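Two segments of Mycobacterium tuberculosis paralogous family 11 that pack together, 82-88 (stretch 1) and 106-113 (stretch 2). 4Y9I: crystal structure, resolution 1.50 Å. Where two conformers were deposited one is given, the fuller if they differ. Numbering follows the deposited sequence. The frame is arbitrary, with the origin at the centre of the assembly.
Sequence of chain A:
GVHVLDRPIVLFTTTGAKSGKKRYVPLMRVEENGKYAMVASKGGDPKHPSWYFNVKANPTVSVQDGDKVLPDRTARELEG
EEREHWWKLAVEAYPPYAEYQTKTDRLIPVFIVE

Stretch 1, residues 82-88: EREHWWK
Stretch 2 106-113: RLIPVFIV

Residues 82-88 are helical throughout (phi/psi near -60/-45), with backbone hydrogen bonds from Trp86 N to Glu82 O at 3.2 Å, Trp87 N to Arg83 O at 2.8 Å and Lys88 N to Glu84 O at 3.1 Å. Residues 106-109 are extended loop (phi -57 to -78°, psi 128 to 146°) leading into strand 110-113 (phi/psi -132/129, -103/137, -88/140, -117/119). Helix and strand axes cross at 89°, 9.0 Å apart, with Arg83 CA 6.6 Å from Val110 CA.

The polar link is one fork. Arg83, t at chi1 to chi3 with chi4 -75°, points toward stretch 2 and donates twice to Ile108 O: from NH2 (2.7 Å, 156° at the hydrogen) and from NE (3.1 Å, 139°). The acceptor lies near the guanidinium plane, as in-plane N-H groups require. Arg83 NH1 donates a hydrogen bond to Glu84 OE2 (Glu84 m, m, chi3 -79°) at 2.7 Å, 137° at the hydrogen, part of a salt bridge within the helix that engages the third nitrogen. Leu107 CB covers one guanidinium face, 3.9 Å from Arg83 NE.

The tryptophans supply the apolar contacts, packing hydrocarbon surface against aliphatic side chains. Val110 (t) and Ile112 (t, t) both point toward the helix. Trp86 (m, chi2 94°) sets CZ2 3.7 Å from Ile112 CD1; Trp87 (t, chi2 -109°) brings CH2 3.8 Å from Ile108 CD1 (m, t), while Val110 CG2 meets its ring edge, 4.0 Å from Trp87 CE3.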

# COMPACT_ATOMS: atom_id res chain seq x y z
N GLU A 82 5.02 8.33 -12.65
CA GLU A 82 4.36 7.10 -12.28
C GLU A 82 3.68 7.18 -10.90
O GLU A 82 2.60 6.70 -10.70
CB GLU A 82 5.35 5.94 -12.37
CG GLU A 82 5.46 5.32 -13.79
CD GLU A 82 4.18 5.36 -14.64
OE1 GLU A 82 4.08 6.23 -15.49
OE2 GLU A 82 3.33 4.54 -14.47
N ARG A 83 4.32 7.83 -9.97
CA ARG A 83 3.65 8.09 -8.70
C ARG A 83 2.41 8.91 -8.89
O ARG A 83 1.36 8.67 -8.29
CB ARG A 83 4.55 8.81 -7.69
CG ARG A 83 3.88 8.89 -6.33
CD ARG A 83 4.54 9.90 -5.43
NE ARG A 83 3.67 10.16 -4.32
CZ ARG A 83 2.55 10.88 -4.33
NH1 ARG A 83 2.21 11.62 -5.38
NH2 ARG A 83 1.85 11.04 -3.22
N GLU A 84 2.51 9.93 -9.71
CA GLU A 84 1.36 10.76 -9.97
C GLU A 84 0.20 9.97 -10.49
O GLU A 84 -0.92 10.22 -10.16
CB GLU A 84 1.72 12.00 -10.86
CG GLU A 84 2.70 12.94 -10.16
CD GLU A 84 2.39 13.29 -8.65
OE1 GLU A 84 1.51 14.15 -8.41
OE2 GLU A 84 3.04 12.76 -7.69
N HIS A 85 0.50 9.03 -11.38
CA HIS A 85 -0.54 8.23 -11.99
C HIS A 85 -1.28 7.39 -10.92
O HIS A 85 -2.51 7.39 -10.87
CB HIS A 85 0.09 7.32 -13.03
CG HIS A 85 -0.83 6.30 -13.57
ND1 HIS A 85 -1.94 6.60 -14.33
CD2 HIS A 85 -0.85 4.95 -13.42
CE1 HIS A 85 -2.58 5.49 -14.63
NE2 HIS A 85 -1.96 4.48 -14.07
N TRP A 86 -0.52 6.70 -10.09
CA TRP A 86 -1.12 5.88 -9.05
C TRP A 86 -1.79 6.73 -7.97
O TRP A 86 -2.76 6.29 -7.38
CB TRP A 86 -0.09 4.90 -8.50
CG TRP A 86 0.15 3.80 -9.46
CD1 TRP A 86 1.13 3.73 -10.41
CD2 TRP A 86 -0.57 2.57 -9.55
NE1 TRP A 86 1.02 2.58 -11.11
CE2 TRP A 86 0.03 1.81 -10.59
CE3 TRP A 86 -1.63 2.01 -8.85
CZ2 TRP A 86 -0.44 0.55 -10.94
CZ3 TRP A 86 -2.05 0.76 -9.22
CH2 TRP A 86 -1.44 0.05 -10.21
N TRP A 87 -1.23 7.90 -7.70
CA TRP A 87 -1.92 8.87 -6.79
C TRP A 87 -3.31 9.21 -7.28
O TRP A 87 -4.27 9.25 -6.51
CB TRP A 87 -1.05 10.11 -6.54
CG TRP A 87 -1.69 11.01 -5.53
CD1 TRP A 87 -2.26 12.23 -5.80
CD2 TRP A 87 -1.87 10.78 -4.12
NE1 TRP A 87 -2.77 12.78 -4.63
CE2 TRP A 87 -2.55 11.93 -3.59
CE3 TRP A 87 -1.53 9.75 -3.25
CZ2 TRP A 87 -2.89 12.04 -2.25
CZ3 TRP A 87 -1.83 9.89 -1.90
CH2 TRP A 87 -2.54 11.00 -1.45
N LYS A 88 -3.44 9.50 -8.57
CA LYS A 88 -4.74 9.81 -9.16
C LYS A 88 -5.70 8.62 -8.93
O LYS A 88 -6.83 8.81 -8.55
CB LYS A 88 -4.54 10.07 -10.67
CG LYS A 88 -5.82 10.43 -11.39
CD LYS A 88 -5.73 10.28 -12.91
CE LYS A 88 -5.68 8.82 -13.36
NZ LYS A 88 -5.92 8.72 -14.82
N ARG A 106 5.38 17.18 2.08
CA ARG A 106 6.06 15.98 1.56
C ARG A 106 5.06 15.02 0.92
O ARG A 106 4.05 14.66 1.55
CB ARG A 106 6.75 15.32 2.71
CG ARG A 106 7.37 14.01 2.48
CD ARG A 106 8.02 13.57 3.80
NE ARG A 106 9.14 14.46 4.19
CZ ARG A 106 10.40 14.36 3.72
NH1 ARG A 106 10.74 13.41 2.81
NH2 ARG A 106 11.29 15.23 4.13
N LEU A 107 5.34 14.59 -0.30
CA LEU A 107 4.43 13.64 -1.00
C LEU A 107 4.28 12.42 -0.13
O LEU A 107 5.27 11.80 0.40
CB LEU A 107 4.97 13.21 -2.35
CG LEU A 107 4.97 14.26 -3.43
CD1 LEU A 107 5.54 13.71 -4.71
CD2 LEU A 107 3.62 14.90 -3.68
N ILE A 108 3.02 11.98 -0.03
CA ILE A 108 2.75 10.70 0.65
C ILE A 108 3.38 9.57 -0.20
O ILE A 108 3.08 9.46 -1.38
CB ILE A 108 1.23 10.50 0.87
CG1 ILE A 108 0.70 11.52 1.86
CG2 ILE A 108 0.88 9.10 1.37
CD1 ILE A 108 -0.79 11.67 1.89
N PRO A 109 4.19 8.71 0.42
CA PRO A 109 4.78 7.65 -0.42
C PRO A 109 3.69 6.73 -0.94
O PRO A 109 2.73 6.43 -0.21
CB PRO A 109 5.70 6.90 0.54
CG PRO A 109 6.00 7.90 1.64
CD PRO A 109 4.73 8.73 1.78
N VAL A 110 3.89 6.22 -2.16
CA VAL A 110 3.01 5.21 -2.77
C VAL A 110 3.92 4.17 -3.28
O VAL A 110 4.83 4.47 -4.10
CB VAL A 110 2.14 5.78 -3.90
CG1 VAL A 110 1.19 4.77 -4.44
CG2 VAL A 110 1.44 7.04 -3.36
N PHE A 111 3.63 2.92 -2.90
CA PHE A 111 4.33 1.76 -3.44
C PHE A 111 3.46 1.05 -4.48
O PHE A 111 2.27 0.80 -4.24
CB PHE A 111 4.64 0.75 -2.32
CG PHE A 111 5.56 1.25 -1.25
CD1 PHE A 111 5.09 2.08 -0.25
CD2 PHE A 111 6.93 0.94 -1.27
CE1 PHE A 111 5.95 2.58 0.71
CE2 PHE A 111 7.79 1.48 -0.30
CZ PHE A 111 7.31 2.27 0.71
N ILE A 112 4.03 0.64 -5.59
CA ILE A 112 3.42 -0.32 -6.53
C ILE A 112 3.80 -1.75 -6.05
O ILE A 112 4.93 -1.95 -5.60
CB ILE A 112 3.82 -0.07 -8.00
CG1 ILE A 112 2.90 -0.85 -8.93
CG2 ILE A 112 5.27 -0.42 -8.20
CD1 ILE A 112 3.09 -0.42 -10.36
N VAL A 113 2.85 -2.64 -6.13
CA VAL A 113 3.11 -4.03 -5.82
C VAL A 113 2.87 -4.85 -7.07
O VAL A 113 1.82 -4.88 -7.56
CB VAL A 113 2.26 -4.49 -4.62
CG1 VAL A 113 2.56 -5.93 -4.31
CG2 VAL A 113 2.53 -3.63 -3.41